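Local coordinates for protein tyrosinase (Burkholderia thailandensis, PDB 5ZRD) that probably hydroxylates monophenols to catechols and oxidises these to quinones at a pair of copper ions, at residues D292-A298 with R504-R510; G348-S352 with P363-L367; I432-I437 with C478-I484. All coordinates share one frame; numbering follows the deposited sequence.

Interaction 1 (D292-A298 with R504-R510); sequences DEIGQIA and RVEFIHR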
ATOM      1  N   ASP A 292      41.569 -19.506   9.405  1.00 91.93           N
ATOM      2  CA  ASP A 292      41.227 -19.883  10.775  1.00 84.50           C
ATOM      3  C   ASP A 292      40.695 -18.718  11.673  1.00 78.97           C
ATOM      4  O   ASP A 292      40.315 -18.921  12.844  1.00 63.76           O
ATOM      5  CB  ASP A 292      42.515 -20.470  11.350  1.00 83.70           C
ATOM      6  CG  ASP A 292      42.296 -21.204  12.606  1.00 90.25           C
ATOM      7  OD1 ASP A 292      41.137 -21.307  13.051  1.00100.91           O
ATOM      8  OD2 ASP A 292      43.295 -21.676  13.159  1.00 98.55           O
ATOM      9  N   GLU A 293      40.669 -17.516  11.088  1.00 80.18           N
ATOM     10  CA  GLU A 293      40.282 -16.251  11.757  1.00 81.03           C
ATOM     11  C   GLU A 293      38.878 -16.361  12.372  1.00 81.01           C
ATOM     12  O   GLU A 293      38.124 -17.307  12.103  1.00 74.77           O
ATOM     13  CB  GLU A 293      40.352 -15.047  10.801  1.00 82.64           C
ATOM     14  CG  GLU A 293      40.478 -15.374   9.316  1.00 85.72           C
ATOM     15  CD  GLU A 293      41.900 -15.541   8.791  1.00 86.56           C
ATOM     16  OE1 GLU A 293      42.736 -14.671   9.070  1.00 83.69           O
ATOM     17  OE2 GLU A 293      42.169 -16.544   8.098  1.00 78.54           O
ATOM     18  N   ILE A 294      38.545 -15.384  13.216  1.00 82.44           N
ATOM     19  CA  ILE A 294      37.256 -15.362  13.940  1.00 80.81           C
ATOM     20  C   ILE A 294      36.160 -14.938  12.947  1.00 70.83           C
ATOM     21  O   ILE A 294      35.060 -15.492  12.937  1.00 60.27           O
ATOM     22  CB  ILE A 294      37.350 -14.461  15.201  1.00 82.75           C
ATOM     23  CG1 ILE A 294      38.219 -15.098  16.300  1.00 81.22           C
ATOM     24  CG2 ILE A 294      35.970 -14.062  15.724  1.00 82.63           C
ATOM     25  CD1 ILE A 294      37.573 -16.245  17.061  1.00 74.83           C
ATOM     26  N   GLY A 295      36.496 -13.976  12.097  1.00 69.83           N
ATOM     27  CA  GLY A 295      35.601 -13.446  11.073  1.00 70.32           C
ATOM     28  C   GLY A 295      36.362 -12.554  10.104  1.00 71.99           C
ATOM     29  O   GLY A 295      37.502 -12.186  10.378  1.00 85.08           O
ATOM     30  N   GLN A 296      35.734 -12.190   8.987  1.00 68.25           N
ATOM     31  CA  GLN A 296      36.424 -11.573   7.853  1.00 66.08           C
ATOM     32  C   GLN A 296      35.397 -10.918   6.921  1.00 61.13           C
ATOM     33  O   GLN A 296      34.310 -11.454   6.689  1.00 49.06           O
ATOM     34  CB  GLN A 296      37.223 -12.614   7.052  1.00 74.15           C
ATOM     35  CG  GLN A 296      38.704 -12.692   7.396  1.00 84.84           C
ATOM     36  CD  GLN A 296      39.520 -11.556   6.825  1.00 92.61           C
ATOM     37  OE1 GLN A 296      39.054 -10.424   6.676  1.00 94.50           O
ATOM     38  NE2 GLN A 296      40.770 -11.853   6.513  1.00 93.28           N
ATOM     39  N   ILE A 297      35.786  -9.775   6.374  1.00 57.04           N
ATOM     40  CA  ILE A 297      35.019  -9.049   5.385  1.00 49.94           C
ATOM     41  C   ILE A 297      35.603  -9.364   4.009  1.00 48.51           C
ATOM     42  O   ILE A 297      36.798  -9.173   3.810  1.00 46.31           O
ATOM     43  CB  ILE A 297      35.101  -7.545   5.689  1.00 53.04           C
ATOM     44  CG1 ILE A 297      34.581  -7.240   7.096  1.00 57.26           C
ATOM     45  CG2 ILE A 297      34.405  -6.715   4.624  1.00 50.52           C
ATOM     46  CD1 ILE A 297      33.199  -7.771   7.364  1.00 61.55           C
ATOM     47  N   ALA A 298      34.778  -9.849   3.078  1.00 42.94           N
ATOM     48  CA  ALA A 298      35.182  -9.990   1.677  1.00 39.60           C
ATOM     49  C   ALA A 298      34.771  -8.727   0.905  1.00 40.62           C
ATOM     50  O   ALA A 298      33.626  -8.629   0.347  1.00 36.33           O
ATOM     51  CB  ALA A 298      34.564 -11.237   1.064  1.00 44.01           C
ATOM     52  N   ARG A 504      32.885 -23.586  17.124  1.00 39.19           N
ATOM     53  CA  ARG A 504      32.634 -22.211  16.719  1.00 41.68           C
ATOM     54  C   ARG A 504      32.407 -22.173  15.201  1.00 40.93           C
ATOM     55  O   ARG A 504      32.851 -23.057  14.475  1.00 35.21           O
ATOM     56  CB  ARG A 504      33.821 -21.328  17.130  1.00 38.39           C
ATOM     57  CG  ARG A 504      35.080 -21.650  16.346  1.00 42.12           C
ATOM     58  CD  ARG A 504      36.323 -21.001  16.923  1.00 48.07           C
ATOM     59  NE  ARG A 504      36.755 -19.933  16.054  1.00 46.61           N
ATOM     60  CZ  ARG A 504      37.647 -20.071  15.083  1.00 48.05           C
ATOM     61  NH1 ARG A 504      37.767 -19.122  14.167  1.00 53.72           N
ATOM     62  NH2 ARG A 504      38.399 -21.156  15.031  1.00 45.39           N
ATOM     63  N   VAL A 505      31.754 -21.113  14.729  1.00 46.12           N
ATOM     64  CA  VAL A 505      31.635 -20.864  13.304  1.00 46.92           C
ATOM     65  C   VAL A 505      32.269 -19.502  13.018  1.00 41.48           C
ATOM     66  O   VAL A 505      32.010 -18.573  13.707  1.00 39.27           O
ATOM     67  CB  VAL A 505      30.170 -20.878  12.828  1.00 49.34           C
ATOM     68  CG1 VAL A 505      29.539 -22.243  12.957  1.00 52.95           C
ATOM     69  CG2 VAL A 505      29.333 -19.843  13.557  1.00 56.58           C
ATOM     70  N   GLU A 506      33.073 -19.428  11.981  1.00 40.04           N
ATOM     71  CA  GLU A 506      33.617 -18.193  11.428  1.00 43.02           C
ATOM     72  C   GLU A 506      32.698 -17.801  10.263  1.00 44.91           C
ATOM     73  O   GLU A 506      32.500 -18.600   9.338  1.00 47.73           O
ATOM     74  CB  GLU A 506      35.063 -18.453  10.976  1.00 46.34           C
ATOM     75  CG  GLU A 506      35.710 -17.372  10.117  1.00 53.35           C
ATOM     76  CD  GLU A 506      36.970 -17.764   9.339  1.00 56.90           C
ATOM     77  OE1 GLU A 506      37.314 -18.979   9.320  1.00 60.53           O
ATOM     78  OE2 GLU A 506      37.602 -16.853   8.721  1.00 58.50           O
ATOM     79  N   PHE A 507      32.095 -16.616  10.335  1.00 42.83           N
ATOM     80  CA  PHE A 507      31.392 -16.038   9.194  1.00 39.40           C
ATOM     81  C   PHE A 507      32.344 -15.200   8.342  1.00 41.35           C
ATOM     82  O   PHE A 507      33.142 -14.415   8.863  1.00 46.88           O
ATOM     83  CB  PHE A 507      30.234 -15.164   9.650  1.00 37.48           C
ATOM     84  CG  PHE A 507      29.104 -15.948  10.242  1.00 40.46           C
ATOM     85  CD1 PHE A 507      29.075 -16.222  11.592  1.00 43.17           C
ATOM     86  CD2 PHE A 507      28.085 -16.427   9.437  1.00 44.25           C
ATOM     87  CE1 PHE A 507      28.026 -16.953  12.128  1.00 45.62           C
ATOM     88  CE2 PHE A 507      27.032 -17.152   9.976  1.00 44.02           C
ATOM     89  CZ  PHE A 507      27.005 -17.410  11.322  1.00 41.65           C
ATOM     90  N   ILE A 508      32.279 -15.392   7.035  1.00 36.65           N
ATOM     91  CA  ILE A 508      32.954 -14.501   6.128  1.00 39.77           C
ATOM     92  C   ILE A 508      31.874 -13.823   5.283  1.00 39.74           C
ATOM     93  O   ILE A 508      31.153 -14.510   4.551  1.00 37.25           O
ATOM     94  CB  ILE A 508      33.978 -15.261   5.269  1.00 43.40           C
ATOM     95  CG1 ILE A 508      34.983 -16.042   6.128  1.00 47.84           C
ATOM     96  CG2 ILE A 508      34.674 -14.312   4.306  1.00 42.74           C
ATOM     97  CD1 ILE A 508      35.853 -16.997   5.324  1.00 52.84           C
ATOM     98  N   HIS A 509      31.766 -12.504   5.382  1.00 35.27           N
ATOM     99  CA  HIS A 509      30.607 -11.831   4.847  1.00 40.17           C
ATOM    100  C   HIS A 509      31.013 -10.527   4.152  1.00 38.26           C
ATOM    101  O   HIS A 509      32.155 -10.099   4.215  1.00 34.38           O
ATOM    102  CB  HIS A 509      29.595 -11.611   5.956  1.00 41.23           C
ATOM    103  CG  HIS A 509      30.165 -10.844   7.082  1.00 46.39           C
ATOM    104  ND1 HIS A 509      30.057  -9.475   7.148  1.00 53.73           N
ATOM    105  CD2 HIS A 509      30.897 -11.235   8.147  1.00 50.66           C
ATOM    106  CE1 HIS A 509      30.668  -9.050   8.240  1.00 58.39           C
ATOM    107  NE2 HIS A 509      31.201 -10.112   8.871  1.00 51.18           N
ATOM    108  N   ARG A 510      30.063  -9.919   3.464  1.00 36.00           N
ATOM    109  CA  ARG A 510      30.329  -8.657   2.757  1.00 38.19           C
ATOM    110  C   ARG A 510      30.371  -7.465   3.731  1.00 40.88           C
ATOM    111  O   ARG A 510      30.941  -6.409   3.418  1.00 44.95           O
ATOM    112  CB  ARG A 510      29.253  -8.437   1.703  1.00 31.34           C
ATOM    113  CG  ARG A 510      29.148  -9.552   0.670  1.00 29.00           C
ATOM    114  CD  ARG A 510      30.411  -9.665  -0.127  1.00 28.97           C
ATOM    115  NE  ARG A 510      30.242 -10.224  -1.466  1.00 27.67           N
ATOM    116  CZ  ARG A 510      31.243 -10.369  -2.311  1.00 28.35           C
ATOM    117  NH1 ARG A 510      32.482 -10.195  -1.873  1.00 28.70           N
ATOM    118  NH2 ARG A 510      31.012 -10.658  -3.580  1.00 27.62           N
TER

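Interaction 2 (G348-S352 with P363-L367); sequences GTNAS and PGESL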
ATOM      1  N   GLY A 348      11.668 -26.356  -0.638  1.00 31.42           N
ATOM      2  CA  GLY A 348      12.316 -26.255  -1.962  1.00 31.52           C
ATOM      3  C   GLY A 348      11.301 -26.323  -3.103  1.00 29.80           C
ATOM      4  O   GLY A 348      11.649 -26.023  -4.215  1.00 29.04           O
ATOM      5  N   THR A 349      10.054 -26.694  -2.830  1.00 31.17           N
ATOM      6  CA  THR A 349       9.035 -26.818  -3.896  1.00 33.73           C
ATOM      7  C   THR A 349       8.044 -25.662  -3.820  1.00 34.05           C
ATOM      8  O   THR A 349       7.009 -25.740  -4.469  1.00 36.27           O
ATOM      9  CB  THR A 349       8.230 -28.120  -3.829  1.00 28.44           C
ATOM     10  OG1 THR A 349       7.565 -28.175  -2.577  1.00 28.50           O
ATOM     11  CG2 THR A 349       9.071 -29.358  -3.969  1.00 32.77           C
ATOM     12  N   ASN A 350       8.378 -24.612  -3.067  1.00 35.92           N
ATOM     13  CA  ASN A 350       7.536 -23.446  -3.002  1.00 33.45           C
ATOM     14  C   ASN A 350       8.206 -22.171  -3.563  1.00 36.61           C
ATOM     15  O   ASN A 350       9.395 -21.852  -3.362  1.00 32.60           O
ATOM     16  CB  ASN A 350       7.066 -23.179  -1.584  1.00 36.14           C
ATOM     17  CG  ASN A 350       5.685 -22.565  -1.659  1.00 45.45           C
ATOM     18  OD1 ASN A 350       4.692 -23.272  -1.852  1.00 52.52           O
ATOM     19  ND2 ASN A 350       5.618 -21.250  -1.636  1.00 39.16           N
ATOM     20  N   ALA A 351       7.393 -21.382  -4.246  1.00 31.69           N
ATOM     21  CA  ALA A 351       7.821 -20.099  -4.729  1.00 32.05           C
ATOM     22  C   ALA A 351       8.306 -19.211  -3.579  1.00 32.39           C
ATOM     23  O   ALA A 351       9.148 -18.315  -3.817  1.00 27.52           O
ATOM     24  CB  ALA A 351       6.691 -19.424  -5.461  1.00 33.54           C
ATOM     25  N   SER A 352       7.776 -19.397  -2.368  1.00 31.37           N
ATOM     26  CA  SER A 352       8.147 -18.523  -1.236  1.00 34.72           C
ATOM     27  C   SER A 352       9.543 -18.883  -0.720  1.00 33.90           C
ATOM     28  O   SER A 352      10.107 -18.136   0.048  1.00 41.71           O
ATOM     29  CB  SER A 352       7.141 -18.567  -0.104  1.00 33.03           C
ATOM     30  OG  SER A 352       5.886 -18.069  -0.527  1.00 38.19           O
ATOM     31  N   PRO A 363       3.255 -15.837  -3.705  1.00 41.65           N
ATOM     32  CA  PRO A 363       3.602 -16.504  -2.462  1.00 41.71           C
ATOM     33  C   PRO A 363       2.807 -17.802  -2.303  1.00 39.88           C
ATOM     34  O   PRO A 363       1.659 -17.874  -2.677  1.00 42.35           O
ATOM     35  CB  PRO A 363       3.231 -15.516  -1.342  1.00 41.74           C
ATOM     36  CG  PRO A 363       3.271 -14.170  -2.015  1.00 39.90           C
ATOM     37  CD  PRO A 363       2.833 -14.450  -3.431  1.00 43.09           C
ATOM     38  N   GLY A 364       3.439 -18.831  -1.778  1.00 43.32           N
ATOM     39  CA  GLY A 364       2.718 -20.083  -1.560  1.00 40.28           C
ATOM     40  C   GLY A 364       2.584 -20.941  -2.807  1.00 40.18           C
ATOM     41  O   GLY A 364       2.265 -22.118  -2.701  1.00 37.16           O
ATOM     42  N   GLU A 365       2.881 -20.408  -3.985  1.00 37.80           N
ATOM     43  CA  GLU A 365       2.654 -21.152  -5.202  1.00 36.47           C
ATOM     44  C   GLU A 365       3.621 -22.344  -5.310  1.00 39.18           C
ATOM     45  O   GLU A 365       4.820 -22.282  -4.983  1.00 39.70           O
ATOM     46  CB  GLU A 365       2.767 -20.183  -6.370  1.00 40.30           C
ATOM     47  CG  GLU A 365       2.572 -20.814  -7.733  1.00 43.09           C
ATOM     48  CD  GLU A 365       2.085 -19.812  -8.771  1.00 46.59           C
ATOM     49  OE1 GLU A 365       2.159 -18.606  -8.492  1.00 45.43           O
ATOM     50  OE2 GLU A 365       1.634 -20.246  -9.856  1.00 51.20           O
ATOM     51  N   SER A 366       3.094 -23.446  -5.828  1.00 40.12           N
ATOM     52  CA  SER A 366       3.848 -24.678  -5.938  1.00 38.86           C
ATOM     53  C   SER A 366       4.724 -24.652  -7.192  1.00 37.61           C
ATOM     54  O   SER A 366       4.280 -24.244  -8.259  1.00 43.20           O
ATOM     55  CB  SER A 366       2.937 -25.888  -5.921  1.00 41.71           C
ATOM     56  OG  SER A 366       3.467 -26.912  -6.746  1.00 50.67           O
ATOM     57  N   LEU A 367       5.968 -25.114  -7.028  1.00 36.23           N
ATOM     58  CA  LEU A 367       6.886 -25.368  -8.102  1.00 34.30           C
ATOM     59  C   LEU A 367       6.975 -26.877  -8.327  1.00 35.95           C
ATOM     60  O   LEU A 367       7.153 -27.649  -7.356  1.00 37.20           O
ATOM     61  CB  LEU A 367       8.271 -24.819  -7.743  1.00 34.51           C
ATOM     62  CG  LEU A 367       8.304 -23.375  -7.267  1.00 36.19           C
ATOM     63  CD1 LEU A 367       9.723 -22.936  -6.905  1.00 38.56           C
ATOM     64  CD2 LEU A 367       7.741 -22.469  -8.336  1.00 32.70           C
TER

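Interaction 3 (I432-I437 with C478-I484); sequences IDRAQI and CLTHLDI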
ATOM      1  N   ILE A 432      19.454 -19.372  14.557  1.00116.96           N
ATOM      2  CA  ILE A 432      18.192 -19.084  13.823  1.00129.57           C
ATOM      3  C   ILE A 432      17.862 -17.580  13.916  1.00128.66           C
ATOM      4  O   ILE A 432      17.211 -17.031  13.019  1.00119.36           O
ATOM      5  CB  ILE A 432      17.031 -19.988  14.326  1.00136.42           C
ATOM      6  CG1 ILE A 432      17.244 -21.466  13.963  1.00124.00           C
ATOM      7  CG2 ILE A 432      15.684 -19.481  13.818  1.00139.58           C
ATOM      8  CD1 ILE A 432      16.182 -22.418  14.489  1.00112.24           C
ATOM      9  N   ASP A 433      18.323 -16.911  14.976  1.00132.60           N
ATOM     10  CA  ASP A 433      18.083 -15.470  15.171  1.00131.30           C
ATOM     11  C   ASP A 433      18.869 -14.489  14.250  1.00130.41           C
ATOM     12  O   ASP A 433      19.888 -14.836  13.643  1.00113.01           O
ATOM     13  CB  ASP A 433      18.216 -15.073  16.672  1.00134.44           C
ATOM     14  CG  ASP A 433      19.530 -15.535  17.323  1.00134.68           C
ATOM     15  OD1 ASP A 433      20.593 -15.581  16.658  1.00138.13           O
ATOM     16  OD2 ASP A 433      19.487 -15.831  18.535  1.00122.59           O
ATOM     17  N   ARG A 434      18.336 -13.258  14.195  1.00147.79           N
ATOM     18  CA  ARG A 434      18.750 -12.124  13.331  1.00135.48           C
ATOM     19  C   ARG A 434      18.678 -12.564  11.862  1.00125.86           C
ATOM     20  O   ARG A 434      17.566 -12.727  11.357  1.00113.19           O
ATOM     21  CB  ARG A 434      20.095 -11.537  13.790  1.00132.31           C
ATOM     22  CG  ARG A 434      20.131 -10.014  13.833  1.00127.82           C
ATOM     23  CD  ARG A 434      19.486  -9.438  15.088  1.00126.50           C
ATOM     24  NE  ARG A 434      18.036  -9.277  14.971  1.00132.55           N
ATOM     25  CZ  ARG A 434      17.382  -8.115  15.027  1.00129.60           C
ATOM     26  NH1 ARG A 434      16.122  -8.039  14.626  1.00125.13           N
ATOM     27  NH2 ARG A 434      17.984  -7.030  15.477  1.00121.00           N
ATOM     28  N   ALA A 435      19.828 -12.778  11.209  1.00125.58           N
ATOM     29  CA  ALA A 435      19.935 -12.944   9.740  1.00132.31           C
ATOM     30  C   ALA A 435      19.399 -11.705   8.993  1.00138.60           C
ATOM     31  O   ALA A 435      18.476 -11.830   8.187  1.00156.09           O
ATOM     32  CB  ALA A 435      19.233 -14.211   9.302  1.00124.45           C
ATOM     33  N   GLN A 436      19.998 -10.524   9.226  1.00133.18           N
ATOM     34  CA  GLN A 436      19.588  -9.251   8.572  1.00119.68           C
ATOM     35  C   GLN A 436      20.693  -8.781   7.616  1.00110.01           C
ATOM     36  O   GLN A 436      21.270  -7.703   7.802  1.00100.82           O
ATOM     37  CB  GLN A 436      19.269  -8.188   9.630  1.00121.32           C
ATOM     38  CG  GLN A 436      17.785  -7.857   9.719  1.00127.89           C
ATOM     39  CD  GLN A 436      17.355  -7.483  11.115  1.00133.97           C
ATOM     40  OE1 GLN A 436      16.893  -6.373  11.369  1.00139.55           O
ATOM     41  NE2 GLN A 436      17.500  -8.423  12.034  1.00136.54           N
ATOM     42  N   ILE A 437      20.892  -9.552   6.542  1.00 94.76           N
ATOM     43  CA  ILE A 437      22.197  -9.653   5.872  1.00 87.74           C
ATOM     44  C   ILE A 437      22.147  -9.100   4.426  1.00 74.59           C
ATOM     45  O   ILE A 437      21.173  -9.238   3.678  1.00 80.98           O
ATOM     46  CB  ILE A 437      22.686 -11.116   5.948  1.00 89.00           C
ATOM     47  CG1 ILE A 437      24.088 -11.302   5.357  1.00 85.68           C
ATOM     48  CG2 ILE A 437      21.668 -12.068   5.324  1.00 94.19           C
ATOM     49  CD1 ILE A 437      25.215 -10.817   6.250  1.00 90.17           C
ATOM     50  N   CYS A 478      13.660  -4.118   8.992  1.00135.82           N
ATOM     51  CA  CYS A 478      13.591  -5.529   8.460  1.00128.63           C
ATOM     52  C   CYS A 478      14.125  -5.604   7.020  1.00122.65           C
ATOM     53  O   CYS A 478      13.484  -5.140   6.060  1.00105.38           O
ATOM     54  CB  CYS A 478      12.168  -6.098   8.482  1.00124.73           C
ATOM     55  SG  CYS A 478      11.999  -7.817   7.899  1.00 88.17           S
ATOM     56  N   LEU A 479      15.282  -6.248   6.896  1.00120.62           N
ATOM     57  CA  LEU A 479      15.886  -6.574   5.607  1.00117.64           C
ATOM     58  C   LEU A 479      15.191  -7.824   5.026  1.00122.82           C
ATOM     59  O   LEU A 479      14.429  -7.705   4.057  1.00122.29           O
ATOM     60  CB  LEU A 479      17.395  -6.762   5.822  1.00103.85           C
ATOM     61  CG  LEU A 479      18.288  -6.418   4.634  1.00 95.93           C
ATOM     62  CD1 LEU A 479      19.616  -5.840   5.096  1.00 87.03           C
ATOM     63  CD2 LEU A 479      18.498  -7.639   3.749  1.00106.23           C
ATOM     64  N   THR A 480      15.416  -8.996   5.638  1.00123.08           N
ATOM     65  CA  THR A 480      14.792 -10.294   5.246  1.00123.84           C
ATOM     66  C   THR A 480      15.206 -11.366   6.271  1.00121.68           C
ATOM     67  O   THR A 480      16.341 -11.832   6.231  1.00110.83           O
ATOM     68  CB  THR A 480      15.151 -10.667   3.797  1.00118.86           C
ATOM     69  OG1 THR A 480      14.184 -10.052   2.945  1.00118.36           O
ATOM     70  CG2 THR A 480      15.166 -12.156   3.511  1.00113.51           C
ATOM     71  N   HIS A 481      14.305 -11.759   7.183  1.00119.22           N
ATOM     72  CA  HIS A 481      14.676 -12.617   8.342  1.00119.87           C
ATOM     73  C   HIS A 481      14.765 -14.097   7.936  1.00121.27           C
ATOM     74  O   HIS A 481      13.860 -14.627   7.273  1.00105.89           O
ATOM     75  CB  HIS A 481      13.717 -12.378   9.518  1.00120.13           C
ATOM     76  CG  HIS A 481      14.098 -11.200  10.348  1.00116.58           C
ATOM     77  ND1 HIS A 481      14.441 -11.315  11.682  1.00109.64           N
ATOM     78  CD2 HIS A 481      14.229  -9.894  10.031  1.00111.32           C
ATOM     79  CE1 HIS A 481      14.744 -10.124  12.156  1.00117.75           C
ATOM     80  NE2 HIS A 481      14.623  -9.233  11.162  1.00117.01           N
ATOM     81  N   LEU A 482      15.849 -14.764   8.368  1.00121.79           N
ATOM     82  CA  LEU A 482      16.188 -16.124   7.886  1.00117.94           C
ATOM     83  C   LEU A 482      16.768 -16.993   9.023  1.00112.51           C
ATOM     84  O   LEU A 482      17.551 -16.535   9.891  1.00 80.65           O
ATOM     85  CB  LEU A 482      17.159 -16.013   6.699  1.00114.69           C
ATOM     86  CG  LEU A 482      17.030 -17.094   5.617  1.00113.11           C
ATOM     87  CD1 LEU A 482      15.755 -16.929   4.785  1.00103.89           C
ATOM     88  CD2 LEU A 482      18.252 -17.097   4.706  1.00107.78           C
ATOM     89  N   ASP A 483      16.310 -18.257   9.010  1.00106.92           N
ATOM     90  CA  ASP A 483      16.895 -19.395   9.738  1.00 92.69           C
ATOM     91  C   ASP A 483      18.334 -19.615   9.269  1.00 77.50           C
ATOM     92  O   ASP A 483      18.567 -19.946   8.101  1.00 84.01           O
ATOM     93  CB  ASP A 483      16.105 -20.723   9.456  1.00 95.16           C
ATOM     94  CG  ASP A 483      15.046 -21.081  10.549  1.00 99.85           C
ATOM     95  OD1 ASP A 483      13.935 -20.494  10.530  1.00 96.13           O
ATOM     96  OD2 ASP A 483      15.299 -21.995  11.392  1.00 95.01           O
ATOM     97  N   ILE A 484      19.297 -19.452  10.164  1.00 62.57           N
ATOM     98  CA  ILE A 484      20.614 -20.044   9.938  1.00 60.61           C
ATOM     99  C   ILE A 484      20.537 -21.511  10.403  1.00 50.39           C
ATOM    100  O   ILE A 484      20.381 -21.789  11.590  1.00 51.16           O
ATOM    101  CB  ILE A 484      21.742 -19.265  10.658  1.00 67.56           C
ATOM    102  CG1 ILE A 484      21.701 -17.752  10.400  1.00 71.55           C
ATOM    103  CG2 ILE A 484      23.107 -19.848  10.309  1.00 68.87           C
ATOM    104  CD1 ILE A 484      22.378 -17.300   9.121  1.00 67.05           C
TER

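Interaction 1 (D292-A298 with R504-R510)
Arg-504 reaches over to the loop that leads into strand 295-297, while the strands pair in parallel with Gln-296 beside Ile-508 and Ile-297 beside His-509. CB and CG carry Arg-504 away from its own strand, with CG between the backbone N and the carbonyl carbon (chi1 68°). The bend at chi3 then brings NE to 3.9 Å from Ile-294 CD1, the two side chains crossing at about a right angle. At the tip, Arg-504 NH1 donates to Asp-292 O at 2.9 Å, from above the carbonyl plane. Glu-293 O sits 2.8 Å from Arg-504 NH1 at the guanidinium edge but is poorly aimed for a hydrogen bond. Arg-504 NH2 meets Asp-292 OD1 at 3.4 Å in a weak salt bridge, carboxylate and guanidinium planes 41° apart. NH2 also forms a salt bridge with Glu-458, whose carboxylate lies close to that of Asp-292; the shared arginine probably offsets their like charges.

The carboxylate of the extended Glu-506 comes close to Glu-293 O, two acceptors without a bond. Glu-506 OE1 is instead held by the hydroxyl of Tyr-446.

Further along, His-509 N donates to Gln-296 O at 3.0 Å, and Ala-298 N to His-509 O at 2.9 Å. Gln-296 O also lies over one face of the His-509 ring. At the far end, Arg-510 NH1 donates to Ala-298 O at 2.9 Å. The same nitrogen bonds Ala-300 O, NE forms a salt bridge with Glu-306, and NH2 bonds Gly-285 O. Arg-510 thus ties the strand end to the C-terminal end of helix 274-285, the helix that carries the copper ligands His-277 and His-281.

Strand 295-297 forms one edge of a four-stranded mixed sheet within the chain. Strand 502-509 lies between it and the antiparallel strand 441-450.

Interaction 2 (G348-S352 with P363-L367)
Leu-367 turns CG beside its own backbone N and anti to its carbonyl carbon (chi1 -51°), which lays the side chain against the backbone of Asn-350 and Ala-351. Ser-352 makes a similar turn (chi1 -64°), and this carries OG to the backbone N of Gly-364. The serine oxygen accepts that N-H at 2.9 Å, and it also lies 3.4 Å from Pro-363 CA. It therefore fastens the start of the 363-367 segment.

Two backbone bonds hold the rest. Leu-367 N donates to Thr-349 O at 2.8 Å in an almost straight bond (173°), with the donor above the carbonyl plane. Ala-351 N donates to Glu-365 O at 2.8 Å, close to the direction of that carbonyl. Between them, Asn-350 faces Ser-366. Leu-367 CD1 reaches Asn-350 O at 3.7 Å. Leu-367 CD2 meets Ala-351 CB at 4.3 Å. Ala-351 CB also lies 4.1 Å from Glu-365 CB. Leu-367 is buried and also touches Asn-87.

Asp-353, just beyond the first segment, accepts through OD2 from the backbone N of both Gly-348 and Asn-350. Glu-365 OE1 accepts from Ala-362 N. Glu-365 OE2 forms a salt bridge with Arg-434 of the second subunit, which would probably stabilise its negative charge.

The segments run in nearly opposite directions and share a single bridge, with no regular strand. This is an irregular loop closed back on itself after helix 315-334, and its outer side joins a subunit interface.

Interaction 3 (I432-I437 with C478-I484)
Two loops meet here beside the beta sheet. Loop 432-437 leads toward strand 441-450. Loop 478-484 runs into strand 485-489. Ala-435 is at the middle. Its CB packs on Leu-482 CB at 3.8 Å and on Ile-484 CD1 at 4.4 Å. Ile-484 also touches Phe-441 and Met-443, so this small apolar patch continues onto strand 441-450.

At one end Ile-432 and Asp-483 lie side by side and point the same way. Asp-483 OD2 lies against the aliphatic branch of Ile-432, 3.2 Å from Ile-432 CD1. The carbonyls Ile-432 O and Leu-482 O approach to 3.2 Å, two acceptors without a bond. Further along, Arg-434 and His-481 also run alongside each other, with guanidinium and ring planes 60° apart. The arginine bends at chi2 (80°) and chi3, which turns its tip back to the ring. Arg-434 NH1 lies at the ring edge, in plane, 3.5 Å from His-481 CE1. Gln-436 CD lies over one face of the Arg-434 guanidinium, offset toward its rim, and Gln-436 CG packs on Leu-479 CB at 4.1 Å.

Ile-432 and Asp-483 also pack on Arg-344 and Asn-345 of the second subunit. These are irregular surface loops that meet through side chains and unbonded carbonyls at a subunit interface.

In the fold
Along the chain, interaction 1 closes a long loop that contains the other two. Interaction 2 closes before interaction 3 opens. The centres of interactions 1 and 3 are about 17 Å apart, those of 2 and 3 about 20 Å, and those of 1 and 2 about 32 Å. Interactions 1 and 3 are related through strand 441-450: it is the sheet neighbour of strand 502-509, which takes part in interaction 1, and it follows the 432-437 loop of interaction 3. Interaction 1 thus joins a strand of the central domain range to the sheet of the later part of the chain, while interactions 2 and 3 lie at the contact with the second subunit.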